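Local coordinates for protein alternansucrase (Leuconostoc mesenteroides, PDB 6HVG) that belongs to glycoside hydrolase family 70, combining a calcium-binding family 70 region of TIM-barrel type with choline-binding-like repeats, at residues L1118-A1123 against V1201-K1206; D407-A412 against K1167-A1172; A640-D645 against N652-I657; L171-D176 against I193-V198. One frame throughout, in Å; residues are numbered along the deposited sequence.

Contact 1. Residues L1118-A1123 against V1201-K1206; sequences LGFNKA and VDYQAK
The rings of Phe1120 and Tyr1203 lie in an offset stack, centroids 4.6 Å apart and planes 24° from parallel. Phe1120 CD1 sits over the middle of one tyrosine face, 3.8 Å from Tyr1203 CZ. The phenol end reaches past the phenylalanine ring to its stem, where Tyr1203 OH comes within 3.4 Å of Phe1120 CB. Asn1121 adds only its backbone O at the margin. In both residues CG is anti to the carbonyl carbon (chi1 -63° in Phe1120, -72° in Tyr1203), which turns each ring toward the other segment. Behind Tyr1203, Asp1202 caps the first turn of helix 1203-1207: its OD1 accepts from Ala1205 N at 3.1 Å, the donor standing above the carboxylate plane. Asp1114 takes the backbone N of Tyr1203, and Asp1117 OD1 accepts from the backbone N of both Gly1119 and Phe1120. Phe1120 also leans on Tyr599 of helix 587-601, Thr607 of helix 603-608 and Asp1135 of helix 1135-1147. Across these two segments the attraction is therefore dispersion and ring overlap at the protein surface; the polar bonds lie outside the stack and probably help to hold the two ring-bearing residues in place.

Contact 2. Residues D407-A412 against K1167-A1172; sequences DGYLTA and KEVVTA
Asp407 and Tyr409 reach from a loop to the same residue of strand 1166-1175, Val1169, one by a carboxylate oxygen and the other by a ring carbon. Asp407 points its OD2 at the strand backbone, where Val1169 N gives it a weak hydrogen bond, long at 3.3 Å but nearly straight (173°). The torsion that makes this possible places CG anti to the carbonyl carbon (chi1 -70°), turning the carboxylate to the strand. The same oxygen lies 3.7 Å from Glu1168 CB, and the two acidic side chains pass each other at a slant with their carboxylate planes 88° apart. Asp407 OD2 and Glu1168 OE2 stay 4.7 Å from each other, a spacing of like charges that would probably be unfavourable if both are ionised. The other oxygen, Glu1168 OE1, is hydrogen-bonded to Thr1196 OG1 and Ala1245 N. Tyr409 approaches Val1169 at about a right angle: its CD2 rests against both methyls of the valine, 4.0 Å from Val1169 CG1 and as far from Val1169 CG2. The phenol oxygen is hydrogen-bonded to Arg543 O, which fixes the far end of the ring. Strand 1166-1175 lies between strands 534-537 and 1190-1197 in an antiparallel sheet. Val1170 touches Tyr537 of the first and Tyr409 touches Leu1191 of the second, while the backbones of Gly408 and Leu410 bond to Ile1273 and Leu1262. The loop 407-412 thus packs beside this sheet, joined to a strand more than 750 residues later in the chain.

Contact 3. Residues A640-D645 against N652-I657; sequences ALYGTD and NKHLSI
Tyr642 and His654 lay their rings flat on each other, in an offset stack with centroids 3.9 Å apart and planes only 14° from parallel. His654 NE2 stands over the middle of the phenol ring, 3.3 Å from Tyr642 CG, whereas Tyr642 CG lies toward the rim of the imidazole. CD2 of the histidine continues over the CD2 and CE2 side of the tyrosine. The stem joins in as well: Tyr642 CB makes a CH-pi contact over the imidazole face, 3.9 Å from the ring centroid of His654. The long axes of the two side chains cross at about a right angle, although the rings are nearly parallel.

Each residue has CG anti to its carbonyl carbon and beside the backbone N. In Tyr642 (chi1 -49°) this swings the phenol out from the end of helix 629-642 with one face turned to the histidine; the opposite face rests on Leu641 CB of its own helix. In His654 (chi1 -58°) it directs NE2 to the tyrosine while ND1 remains bonded to Asn650 O, a link that fixes the rotation of the imidazole. Thr644 CG2 is a looser neighbour, 4.5 Å from His654 ND1. Phe638, one turn before Tyr642, also touches the histidine. Gly643, with positive phi, takes the chain out of the helix, and Asn650 ND2 bonds to its O. The stack closes an alpha-to-beta connection, in which helix 629-642 is followed by the short helix 648-652 and then by strand 657-658 of the eight-stranded parallel sheet, as in a TIM barrel.

Contact 4. Residues L171-D176 against I193-V198; sequences LQYFDD and IYFDSV
Two successive beta hairpins of a choline-binding repeat, 163-167 with 170-174 and 185-188 with 191-194, meet where Tyr173 packs on Phe195. The contact is made by the stem of the tyrosine: Tyr173 CB stands over one face of the phenylalanine, toward the rim, 3.3 Å from Phe195 CZ. This is a CH-pi contact, with Tyr173 CB 3.8 Å from the Phe195 ring centroid and 28° off its normal. The tyrosine ring itself leads away, because CG is anti to the backbone N (chi1 -174°), and the two ring planes are 49° apart. Backbone atoms of the first strand also meet the phenylalanine ring. Leu171 O lies near the plane of that ring at its edge, 3.7 Å from Phe195 CD1, and Gln172 C is 3.6 Å from Phe195 CE1. Leu164 of strand 163-167 and Arg186 of strand 185-188 also touch Phe195, and Arg186 pairs as a salt bridge with Asp175 OD1. Beyond the aromatic ring, Asp196 OD2 accepts from Val198 N at 3.0 Å, forming an Asx turn. Between the two segments the contact is mainly van der Waals and CH-pi, with a carbonyl oxygen at the ring edge.

How the contacts relate
Along the chain contact 4 comes first, in the choline-binding repeats, and closes before the others open. Contact 2 then spans some 750 residues, contact 3 is nested within its loop, and contacts 1 and 2 cross, because strand 1166-1175 falls between the two segments of contact 1. Contacts 1 and 3 and the strand of contact 2 lie within the family 70 range; the centres of 1 and 3 are 29 Å apart. Contact 3 leads into the parallel barrel sheet, contact 1 joins a loop to helix 1203-1207, and contact 2 flanks a separate antiparallel sheet, its centre 28 Å from that of contact 1. Contact 4 is about 65 Å from each, centre to centre, consistent with a repeat region set well apart.

Contact 1. Residues L1118-A1123 against V1201-K1206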
loop_
_atom_site.group_PDB
_atom_site.type_symbol
_atom_site.label_atom_id
_atom_site.label_comp_id
_atom_site.label_asym_id
_atom_site.label_seq_id
_atom_site.Cartn_x
_atom_site.Cartn_y
_atom_site.Cartn_z
ATOM N N LEU A 1118 -14.561 24.077 -5.709
ATOM C CA LEU A 1118 -15.575 23.052 -5.433
ATOM C C LEU A 1118 -16.593 22.880 -6.591
ATOM O O LEU A 1118 -17.689 22.345 -6.402
ATOM C CB LEU A 1118 -16.288 23.392 -4.130
ATOM C CG LEU A 1118 -15.480 23.057 -2.850
ATOM C CD1 LEU A 1118 -14.441 24.116 -2.524
ATOM C CD2 LEU A 1118 -16.392 22.847 -1.651
ATOM N N GLY A 1119 -16.198 23.300 -7.790
ATOM C CA GLY A 1119 -17.009 23.109 -8.982
ATOM C C GLY A 1119 -17.350 24.391 -9.731
ATOM O O GLY A 1119 -18.334 24.426 -10.463
ATOM N N PHE A 1120 -16.496 25.411 -9.619
ATOM C CA PHE A 1120 -16.760 26.675 -10.293
ATOM C C PHE A 1120 -16.581 26.571 -11.793
ATOM O O PHE A 1120 -15.899 25.680 -12.285
ATOM C CB PHE A 1120 -15.856 27.786 -9.774
ATOM C CG PHE A 1120 -16.054 28.108 -8.319
ATOM C CD1 PHE A 1120 -15.133 27.690 -7.384
ATOM C CD2 PHE A 1120 -17.158 28.837 -7.884
ATOM C CE1 PHE A 1120 -15.293 27.990 -6.046
ATOM C CE2 PHE A 1120 -17.327 29.143 -6.540
ATOM C CZ PHE A 1120 -16.393 28.707 -5.619
ATOM N N ASN A 1121 -17.206 27.494 -12.512
ATOM C CA ASN A 1121 -17.079 27.564 -13.954
ATOM C C ASN A 1121 -15.647 27.913 -14.400
ATOM O O ASN A 1121 -14.895 28.563 -13.670
ATOM C CB ASN A 1121 -18.053 28.609 -14.513
ATOM C CG ASN A 1121 -19.521 28.212 -14.369
ATOM O OD1 ASN A 1121 -19.861 27.095 -13.955
ATOM N ND2 ASN A 1121 -20.388 29.129 -14.740
ATOM N N LYS A 1122 -15.271 27.468 -15.597
ATOM C CA LYS A 1122 -14.029 27.913 -16.207
ATOM C C LYS A 1122 -14.089 29.426 -16.311
ATOM O O LYS A 1122 -15.176 30.009 -16.243
ATOM C CB LYS A 1122 -13.860 27.307 -17.595
ATOM C CG LYS A 1122 -13.606 25.809 -17.599
ATOM C CD LYS A 1122 -13.437 25.268 -19.016
ATOM C CE LYS A 1122 -13.997 23.854 -19.205
ATOM N NZ LYS A 1122 -14.686 23.755 -20.533
ATOM N N ALA A 1123 -12.932 30.066 -16.462
ATOM C CA ALA A 1123 -12.881 31.544 -16.548
ATOM C C ALA A 1123 -13.553 32.072 -17.825
ATOM O O ALA A 1123 -14.034 33.208 -17.853
ATOM C CB ALA A 1123 -11.449 32.051 -16.439
ATOM N N VAL A 1201 -2.696 31.176 -9.890
ATOM C CA VAL A 1201 -3.781 31.882 -10.570
ATOM C C VAL A 1201 -5.067 31.029 -10.492
ATOM O O VAL A 1201 -5.963 31.133 -11.317
ATOM C CB VAL A 1201 -3.339 32.254 -12.017
ATOM C CG1 VAL A 1201 -3.254 31.021 -12.911
ATOM C CG2 VAL A 1201 -4.246 33.315 -12.632
ATOM N N ASP A 1202 -5.143 30.216 -9.437
ATOM C CA ASP A 1202 -6.242 29.274 -9.183
ATOM C C ASP A 1202 -7.085 29.809 -8.018
ATOM O O ASP A 1202 -6.883 30.952 -7.606
ATOM C CB ASP A 1202 -5.673 27.870 -8.899
ATOM C CG ASP A 1202 -4.781 27.808 -7.641
ATOM O OD1 ASP A 1202 -4.377 28.860 -7.078
ATOM O OD2 ASP A 1202 -4.468 26.671 -7.220
ATOM N N TYR A 1203 -8.029 29.023 -7.499
ATOM C CA TYR A 1203 -8.864 29.483 -6.378
ATOM C C TYR A 1203 -8.110 29.510 -5.037
ATOM O O TYR A 1203 -8.489 30.241 -4.127
ATOM C CB TYR A 1203 -10.182 28.700 -6.290
ATOM C CG TYR A 1203 -11.130 29.076 -7.417
ATOM C CD1 TYR A 1203 -11.158 28.354 -8.611
ATOM C CD2 TYR A 1203 -11.959 30.187 -7.306
ATOM C CE1 TYR A 1203 -11.983 28.729 -9.650
ATOM C CE2 TYR A 1203 -12.791 30.572 -8.347
ATOM C CZ TYR A 1203 -12.794 29.846 -9.515
ATOM O OH TYR A 1203 -13.621 30.214 -10.545
ATOM N N GLN A 1204 -7.014 28.761 -4.931
ATOM C CA GLN A 1204 -6.090 28.896 -3.795
ATOM C C GLN A 1204 -5.456 30.287 -3.743
ATOM O O GLN A 1204 -5.134 30.784 -2.663
ATOM C CB GLN A 1204 -4.998 27.838 -3.889
ATOM C CG GLN A 1204 -3.937 27.908 -2.802
ATOM C CD GLN A 1204 -4.444 27.417 -1.461
ATOM O OE1 GLN A 1204 -4.880 26.266 -1.336
ATOM N NE2 GLN A 1204 -4.358 28.277 -0.435
ATOM N N ALA A 1205 -5.243 30.896 -4.907
ATOM C CA ALA A 1205 -4.713 32.256 -4.971
ATOM C C ALA A 1205 -5.779 33.280 -4.635
ATOM O O ALA A 1205 -5.503 34.259 -3.953
ATOM C CB ALA A 1205 -4.116 32.525 -6.341
ATOM N N LYS A 1206 -7.000 33.063 -5.112
ATOM C CA LYS A 1206 -8.104 33.974 -4.805
ATOM C C LYS A 1206 -8.409 33.999 -3.314
ATOM O O LYS A 1206 -8.339 35.042 -2.687
ATOM C CB LYS A 1206 -9.369 33.587 -5.570
ATOM C CG LYS A 1206 -10.415 34.681 -5.552
ATOM C CD LYS A 1206 -11.728 34.185 -6.117
ATOM C CE LYS A 1206 -12.785 35.274 -6.104
ATOM N NZ LYS A 1206 -13.872 34.866 -7.026
#

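Contact 2. Residues D407-A412 against K1167-A1172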
loop_
_atom_site.group_PDB
_atom_site.type_symbol
_atom_site.label_atom_id
_atom_site.label_comp_id
_atom_site.label_asym_id
_atom_site.label_seq_id
_atom_site.Cartn_x
_atom_site.Cartn_y
_atom_site.Cartn_z
ATOM N N ASP A 407 15.460 26.309 -10.904
ATOM C CA ASP A 407 16.141 27.075 -9.828
ATOM C C ASP A 407 17.633 27.228 -10.032
ATOM O O ASP A 407 18.403 27.222 -9.068
ATOM C CB ASP A 407 15.847 26.481 -8.432
ATOM C CG ASP A 407 14.407 26.690 -7.999
ATOM O OD1 ASP A 407 13.691 27.476 -8.660
ATOM O OD2 ASP A 407 13.993 26.072 -6.994
ATOM N N GLY A 408 18.024 27.381 -11.292
ATOM C CA GLY A 408 19.430 27.536 -11.648
ATOM C C GLY A 408 20.168 26.258 -11.990
ATOM O O GLY A 408 21.160 26.284 -12.710
ATOM N N TYR A 409 19.702 25.137 -11.460
ATOM C CA TYR A 409 20.365 23.870 -11.683
ATOM C C TYR A 409 20.017 23.313 -13.054
ATOM O O TYR A 409 19.031 23.744 -13.657
ATOM C CB TYR A 409 19.949 22.890 -10.616
ATOM C CG TYR A 409 20.441 23.271 -9.264
ATOM C CD1 TYR A 409 21.690 22.883 -8.823
ATOM C CD2 TYR A 409 19.673 24.046 -8.431
ATOM C CE1 TYR A 409 22.155 23.245 -7.581
ATOM C CE2 TYR A 409 20.127 24.408 -7.174
ATOM C CZ TYR A 409 21.369 24.001 -6.760
ATOM O OH TYR A 409 21.826 24.345 -5.512
ATOM N N LEU A 410 20.842 22.379 -13.538
ATOM C CA LEU A 410 20.634 21.758 -14.829
ATOM C C LEU A 410 20.128 20.342 -14.657
ATOM O O LEU A 410 20.354 19.738 -13.634
ATOM C CB LEU A 410 21.939 21.710 -15.622
ATOM C CG LEU A 410 22.761 22.987 -15.749
ATOM C CD1 LEU A 410 23.952 22.715 -16.632
ATOM C CD2 LEU A 410 21.944 24.135 -16.306
ATOM N N THR A 411 19.466 19.816 -15.679
ATOM C CA THR A 411 18.925 18.472 -15.647
ATOM C C THR A 411 19.421 17.666 -16.844
ATOM O O THR A 411 19.914 18.220 -17.789
ATOM C CB THR A 411 17.351 18.486 -15.596
ATOM O OG1 THR A 411 16.794 19.115 -16.755
ATOM C CG2 THR A 411 16.847 19.242 -14.374
ATOM N N ALA A 412 19.256 16.356 -16.799
ATOM C CA ALA A 412 19.703 15.484 -17.888
ATOM C C ALA A 412 19.097 15.871 -19.260
ATOM O O ALA A 412 19.762 15.774 -20.297
ATOM C CB ALA A 412 19.374 14.028 -17.561
ATOM N N LYS A 1167 7.834 23.350 -11.096
ATOM C CA LYS A 1167 8.967 22.569 -10.578
ATOM C C LYS A 1167 9.905 23.410 -9.754
ATOM O O LYS A 1167 10.087 24.574 -10.031
ATOM C CB LYS A 1167 9.770 21.929 -11.710
ATOM C CG LYS A 1167 8.959 21.067 -12.666
ATOM C CD LYS A 1167 9.862 20.323 -13.648
ATOM C CE LYS A 1167 9.037 19.590 -14.681
ATOM N NZ LYS A 1167 9.853 18.633 -15.459
ATOM N N GLU A 1168 10.458 22.803 -8.713
ATOM C CA GLU A 1168 11.505 23.404 -7.886
ATOM C C GLU A 1168 12.542 22.332 -7.586
ATOM O O GLU A 1168 12.283 21.136 -7.774
ATOM C CB GLU A 1168 10.982 23.900 -6.552
ATOM C CG GLU A 1168 9.970 25.026 -6.606
ATOM C CD GLU A 1168 9.470 25.389 -5.214
ATOM O OE1 GLU A 1168 8.574 24.673 -4.712
ATOM O OE2 GLU A 1168 9.989 26.353 -4.591
ATOM N N VAL A 1169 13.719 22.767 -7.141
ATOM C CA VAL A 1169 14.769 21.837 -6.783
ATOM C C VAL A 1169 14.804 21.762 -5.273
ATOM O O VAL A 1169 15.057 22.756 -4.610
ATOM C CB VAL A 1169 16.150 22.243 -7.348
ATOM C CG1 VAL A 1169 17.235 21.301 -6.855
ATOM C CG2 VAL A 1169 16.121 22.229 -8.864
ATOM N N VAL A 1170 14.541 20.570 -4.747
ATOM C CA VAL A 1170 14.550 20.311 -3.304
ATOM C C VAL A 1170 15.771 19.461 -2.954
ATOM O O VAL A 1170 16.380 18.857 -3.842
ATOM C CB VAL A 1170 13.272 19.534 -2.840
ATOM C CG1 VAL A 1170 12.005 20.261 -3.259
ATOM C CG2 VAL A 1170 13.267 18.092 -3.368
ATOM N N THR A 1171 16.113 19.428 -1.666
ATOM C CA THR A 1171 17.090 18.483 -1.129
ATOM C C THR A 1171 16.317 17.344 -0.460
ATOM O O THR A 1171 15.581 17.571 0.500
ATOM C CB THR A 1171 18.022 19.151 -0.104
ATOM O OG1 THR A 1171 18.862 20.087 -0.764
ATOM C CG2 THR A 1171 18.917 18.127 0.551
ATOM N N ALA A 1172 16.509 16.122 -0.942
ATOM C CA ALA A 1172 15.626 15.029 -0.595
ATOM C C ALA A 1172 16.350 13.800 -0.100
ATOM O O ALA A 1172 17.414 13.450 -0.600
ATOM C CB ALA A 1172 14.756 14.662 -1.792
#

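Contact 3. Residues A640-D645 against N652-I657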
loop_
_atom_site.group_PDB
_atom_site.type_symbol
_atom_site.label_atom_id
_atom_site.label_comp_id
_atom_site.label_asym_id
_atom_site.label_seq_id
_atom_site.Cartn_x
_atom_site.Cartn_y
_atom_site.Cartn_z
ATOM N N ALA A 640 -15.151 28.957 19.431
ATOM C CA ALA A 640 -15.220 30.398 19.313
ATOM C C ALA A 640 -16.429 30.869 18.526
ATOM O O ALA A 640 -17.112 31.800 18.955
ATOM C CB ALA A 640 -13.946 30.920 18.667
ATOM N N LEU A 641 -16.702 30.234 17.388
ATOM C CA LEU A 641 -17.773 30.684 16.487
ATOM C C LEU A 641 -19.166 30.144 16.777
ATOM O O LEU A 641 -20.148 30.789 16.417
ATOM C CB LEU A 641 -17.443 30.357 15.038
ATOM C CG LEU A 641 -16.816 31.501 14.252
ATOM C CD1 LEU A 641 -15.319 31.577 14.531
ATOM C CD2 LEU A 641 -17.113 31.288 12.772
ATOM N N TYR A 642 -19.269 28.976 17.402
ATOM C CA TYR A 642 -20.589 28.350 17.647
ATOM C C TYR A 642 -20.846 27.969 19.101
ATOM O O TYR A 642 -21.882 27.411 19.404
ATOM C CB TYR A 642 -20.758 27.101 16.771
ATOM C CG TYR A 642 -20.411 27.305 15.303
ATOM C CD1 TYR A 642 -21.024 28.294 14.560
ATOM C CD2 TYR A 642 -19.464 26.504 14.663
ATOM C CE1 TYR A 642 -20.728 28.484 13.223
ATOM C CE2 TYR A 642 -19.152 26.685 13.324
ATOM C CZ TYR A 642 -19.790 27.673 12.608
ATOM O OH TYR A 642 -19.466 27.853 11.283
ATOM N N GLY A 643 -19.915 28.261 20.004
ATOM C CA GLY A 643 -20.077 27.904 21.419
ATOM C C GLY A 643 -20.392 26.427 21.645
ATOM O O GLY A 643 -21.266 26.087 22.429
ATOM N N THR A 644 -19.654 25.551 20.969
ATOM C CA THR A 644 -19.863 24.111 21.066
ATOM C C THR A 644 -19.610 23.556 22.455
ATOM O O THR A 644 -20.176 22.516 22.825
ATOM C CB THR A 644 -18.979 23.338 20.070
ATOM O OG1 THR A 644 -17.603 23.721 20.228
ATOM C CG2 THR A 644 -19.433 23.618 18.641
ATOM N N ASP A 645 -18.778 24.234 23.235
ATOM C CA ASP A 645 -18.531 23.798 24.614
ATOM C C ASP A 645 -19.566 24.316 25.622
ATOM O O ASP A 645 -19.455 24.006 26.809
ATOM C CB ASP A 645 -17.100 24.120 25.067
ATOM C CG ASP A 645 -16.730 25.584 24.918
ATOM O OD1 ASP A 645 -17.464 26.350 24.232
ATOM O OD2 ASP A 645 -15.665 25.961 25.471
ATOM N N ASN A 652 -24.102 19.530 19.215
ATOM C CA ASN A 652 -24.774 18.615 18.299
ATOM C C ASN A 652 -25.341 19.267 17.052
ATOM O O ASN A 652 -25.698 18.560 16.123
ATOM C CB ASN A 652 -25.844 17.818 19.020
ATOM C CG ASN A 652 -25.275 16.961 20.152
ATOM O OD1 ASN A 652 -24.098 17.072 20.527
ATOM N ND2 ASN A 652 -26.114 16.069 20.691
ATOM N N LYS A 653 -25.387 20.599 17.011
ATOM C CA LYS A 653 -25.715 21.336 15.784
ATOM C C LYS A 653 -24.579 21.305 14.772
ATOM O O LYS A 653 -24.769 21.663 13.610
ATOM C CB LYS A 653 -26.024 22.808 16.086
ATOM C CG LYS A 653 -27.488 23.157 16.075
ATOM C CD LYS A 653 -27.715 24.549 16.658
ATOM C CE LYS A 653 -29.154 24.716 17.146
ATOM N NZ LYS A 653 -29.270 25.825 18.126
ATOM N N HIS A 654 -23.394 20.921 15.212
ATOM C CA HIS A 654 -22.220 20.890 14.349
ATOM C C HIS A 654 -21.492 19.568 14.544
ATOM O O HIS A 654 -20.303 19.546 14.888
ATOM C CB HIS A 654 -21.288 22.066 14.659
ATOM C CG HIS A 654 -21.938 23.400 14.513
ATOM N ND1 HIS A 654 -22.666 23.976 15.532
ATOM C CD2 HIS A 654 -21.977 24.272 13.479
ATOM C CE1 HIS A 654 -23.135 25.142 15.128
ATOM N NE2 HIS A 654 -22.718 25.351 13.890
ATOM N N LEU A 655 -22.224 18.471 14.316
ATOM C CA LEU A 655 -21.648 17.123 14.372
ATOM C C LEU A 655 -20.398 17.018 13.518
ATOM O O LEU A 655 -20.444 17.340 12.351
ATOM C CB LEU A 655 -22.643 16.070 13.880
ATOM C CG LEU A 655 -23.600 15.508 14.910
ATOM C CD1 LEU A 655 -24.650 14.673 14.197
ATOM C CD2 LEU A 655 -22.851 14.675 15.945
ATOM N N SER A 656 -19.308 16.553 14.136
ATOM C CA SER A 656 -17.980 16.437 13.513
ATOM C C SER A 656 -17.297 15.118 13.873
ATOM O O SER A 656 -17.308 14.708 15.041
ATOM C CB SER A 656 -17.070 17.584 13.975
ATOM O OG SER A 656 -17.495 18.807 13.416
ATOM N N ILE A 657 -16.689 14.467 12.881
ATOM C CA ILE A 657 -16.088 13.149 13.073
ATOM C C ILE A 657 -14.618 13.151 12.686
ATOM O O ILE A 657 -14.159 14.007 11.925
ATOM C CB ILE A 657 -16.852 12.043 12.299
ATOM C CG1 ILE A 657 -16.739 12.251 10.784
ATOM C CG2 ILE A 657 -18.302 12.017 12.752
ATOM C CD1 ILE A 657 -17.493 11.216 9.952
#

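Contact 4. Residues L171-D176 against I193-V198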
loop_
_atom_site.group_PDB
_atom_site.type_symbol
_atom_site.label_atom_id
_atom_site.label_comp_id
_atom_site.label_asym_id
_atom_site.label_seq_id
_atom_site.Cartn_x
_atom_site.Cartn_y
_atom_site.Cartn_z
ATOM N N LEU A 171 -11.786 -29.618 -12.192
ATOM C CA LEU A 171 -12.319 -30.839 -12.789
ATOM C C LEU A 171 -12.335 -31.948 -11.729
ATOM O O LEU A 171 -11.279 -32.357 -11.231
ATOM C CB LEU A 171 -11.466 -31.222 -14.005
ATOM C CG LEU A 171 -11.915 -32.339 -14.940
ATOM C CD1 LEU A 171 -13.317 -32.121 -15.507
ATOM C CD2 LEU A 171 -10.886 -32.457 -16.053
ATOM N N GLN A 172 -13.536 -32.408 -11.371
ATOM C CA GLN A 172 -13.738 -33.326 -10.243
ATOM C C GLN A 172 -14.590 -34.518 -10.670
ATOM O O GLN A 172 -15.210 -34.479 -11.736
ATOM C CB GLN A 172 -14.428 -32.599 -9.084
ATOM C CG GLN A 172 -13.702 -31.350 -8.588
ATOM C CD GLN A 172 -14.319 -30.751 -7.325
ATOM O OE1 GLN A 172 -15.535 -30.843 -7.107
ATOM N NE2 GLN A 172 -13.478 -30.130 -6.488
ATOM N N TYR A 173 -14.624 -35.580 -9.864
ATOM C CA TYR A 173 -15.401 -36.782 -10.214
ATOM C C TYR A 173 -16.171 -37.306 -9.007
ATOM O O TYR A 173 -15.665 -37.273 -7.891
ATOM C CB TYR A 173 -14.499 -37.891 -10.805
ATOM C CG TYR A 173 -15.263 -39.113 -11.334
ATOM C CD1 TYR A 173 -15.631 -40.138 -10.483
ATOM C CD2 TYR A 173 -15.628 -39.236 -12.684
ATOM C CE1 TYR A 173 -16.332 -41.244 -10.934
ATOM C CE2 TYR A 173 -16.339 -40.345 -13.140
ATOM C CZ TYR A 173 -16.685 -41.346 -12.249
ATOM O OH TYR A 173 -17.390 -42.469 -12.616
ATOM N N PHE A 174 -17.402 -37.764 -9.253
ATOM C CA PHE A 174 -18.240 -38.410 -8.250
ATOM C C PHE A 174 -18.739 -39.753 -8.768
ATOM O O PHE A 174 -19.226 -39.844 -9.886
ATOM C CB PHE A 174 -19.432 -37.514 -7.902
ATOM C CG PHE A 174 -19.037 -36.117 -7.520
ATOM C CD1 PHE A 174 -18.687 -35.193 -8.498
ATOM C CD2 PHE A 174 -18.989 -35.732 -6.190
ATOM C CE1 PHE A 174 -18.287 -33.910 -8.155
ATOM C CE2 PHE A 174 -18.606 -34.441 -5.844
ATOM C CZ PHE A 174 -18.247 -33.527 -6.825
ATOM N N ASP A 175 -18.609 -40.795 -7.954
ATOM C CA ASP A 175 -19.062 -42.152 -8.319
ATOM C C ASP A 175 -20.588 -42.182 -8.372
ATOM O O ASP A 175 -21.214 -41.125 -8.273
ATOM C CB ASP A 175 -18.544 -43.183 -7.300
ATOM C CG ASP A 175 -17.066 -43.504 -7.462
ATOM O OD1 ASP A 175 -16.597 -43.626 -8.614
ATOM O OD2 ASP A 175 -16.380 -43.681 -6.427
ATOM N N ASP A 176 -21.184 -43.371 -8.533
ATOM C CA ASP A 176 -22.664 -43.510 -8.633
ATOM C C ASP A 176 -23.467 -43.088 -7.371
ATOM O O ASP A 176 -24.591 -42.579 -7.487
ATOM C CB ASP A 176 -23.065 -44.935 -9.049
ATOM C CG ASP A 176 -22.605 -45.304 -10.475
ATOM O OD1 ASP A 176 -22.529 -46.514 -10.777
ATOM O OD2 ASP A 176 -22.321 -44.411 -11.303
ATOM N N ILE A 193 -8.222 -40.446 -15.938
ATOM C CA ILE A 193 -7.931 -39.212 -15.195
ATOM C C ILE A 193 -7.706 -39.473 -13.706
ATOM O O ILE A 193 -8.567 -40.029 -13.034
ATOM C CB ILE A 193 -9.067 -38.179 -15.347
ATOM C CG1 ILE A 193 -9.681 -38.247 -16.761
ATOM C CG2 ILE A 193 -8.544 -36.789 -15.022
ATOM C CD1 ILE A 193 -10.904 -37.381 -16.935
ATOM N N TYR A 194 -6.537 -39.072 -13.212
ATOM C CA TYR A 194 -6.243 -39.087 -11.775
ATOM C C TYR A 194 -6.782 -37.830 -11.153
ATOM O O TYR A 194 -6.784 -36.772 -11.784
ATOM C CB TYR A 194 -4.726 -39.156 -11.505
ATOM C CG TYR A 194 -4.323 -39.168 -10.036
ATOM C CD1 TYR A 194 -3.656 -38.081 -9.472
ATOM C CD2 TYR A 194 -4.615 -40.271 -9.210
ATOM C CE1 TYR A 194 -3.276 -38.084 -8.133
ATOM C CE2 TYR A 194 -4.244 -40.280 -7.867
ATOM C CZ TYR A 194 -3.576 -39.181 -7.330
ATOM O OH TYR A 194 -3.195 -39.172 -6.005
ATOM N N PHE A 195 -7.225 -37.956 -9.909
ATOM C CA PHE A 195 -7.696 -36.825 -9.134
ATOM C C PHE A 195 -6.848 -36.720 -7.841
ATOM O O PHE A 195 -6.468 -37.744 -7.256
ATOM C CB PHE A 195 -9.187 -37.002 -8.871
ATOM C CG PHE A 195 -10.034 -37.096 -10.131
ATOM C CD1 PHE A 195 -10.753 -36.000 -10.594
ATOM C CD2 PHE A 195 -10.150 -38.292 -10.828
ATOM C CE1 PHE A 195 -11.549 -36.095 -11.730
ATOM C CE2 PHE A 195 -10.940 -38.388 -11.970
ATOM C CZ PHE A 195 -11.631 -37.287 -12.425
ATOM N N ASP A 196 -6.523 -35.497 -7.429
ATOM C CA ASP A 196 -5.625 -35.252 -6.279
ATOM C C ASP A 196 -6.201 -35.812 -4.973
ATOM O O ASP A 196 -7.414 -35.965 -4.841
ATOM C CB ASP A 196 -5.368 -33.744 -6.120
ATOM C CG ASP A 196 -4.219 -33.427 -5.167
ATOM O OD1 ASP A 196 -3.044 -33.533 -5.593
ATOM O OD2 ASP A 196 -4.495 -33.052 -4.002
ATOM N N SER A 197 -5.319 -36.123 -4.023
ATOM C CA SER A 197 -5.712 -36.753 -2.760
ATOM C C SER A 197 -6.268 -35.773 -1.702
ATOM O O SER A 197 -7.002 -36.188 -0.788
ATOM C CB SER A 197 -4.521 -37.535 -2.183
ATOM O OG SER A 197 -3.552 -36.679 -1.591
ATOM N N VAL A 198 -5.899 -34.496 -1.822
ATOM C CA VAL A 198 -6.388 -33.438 -0.927
ATOM C C VAL A 198 -7.635 -32.761 -1.515
ATOM O O VAL A 198 -8.682 -32.721 -0.869
ATOM C CB VAL A 198 -5.284 -32.377 -0.635
ATOM C CG1 VAL A 198 -5.827 -31.193 0.161
ATOM C CG2 VAL A 198 -4.128 -33.014 0.117
#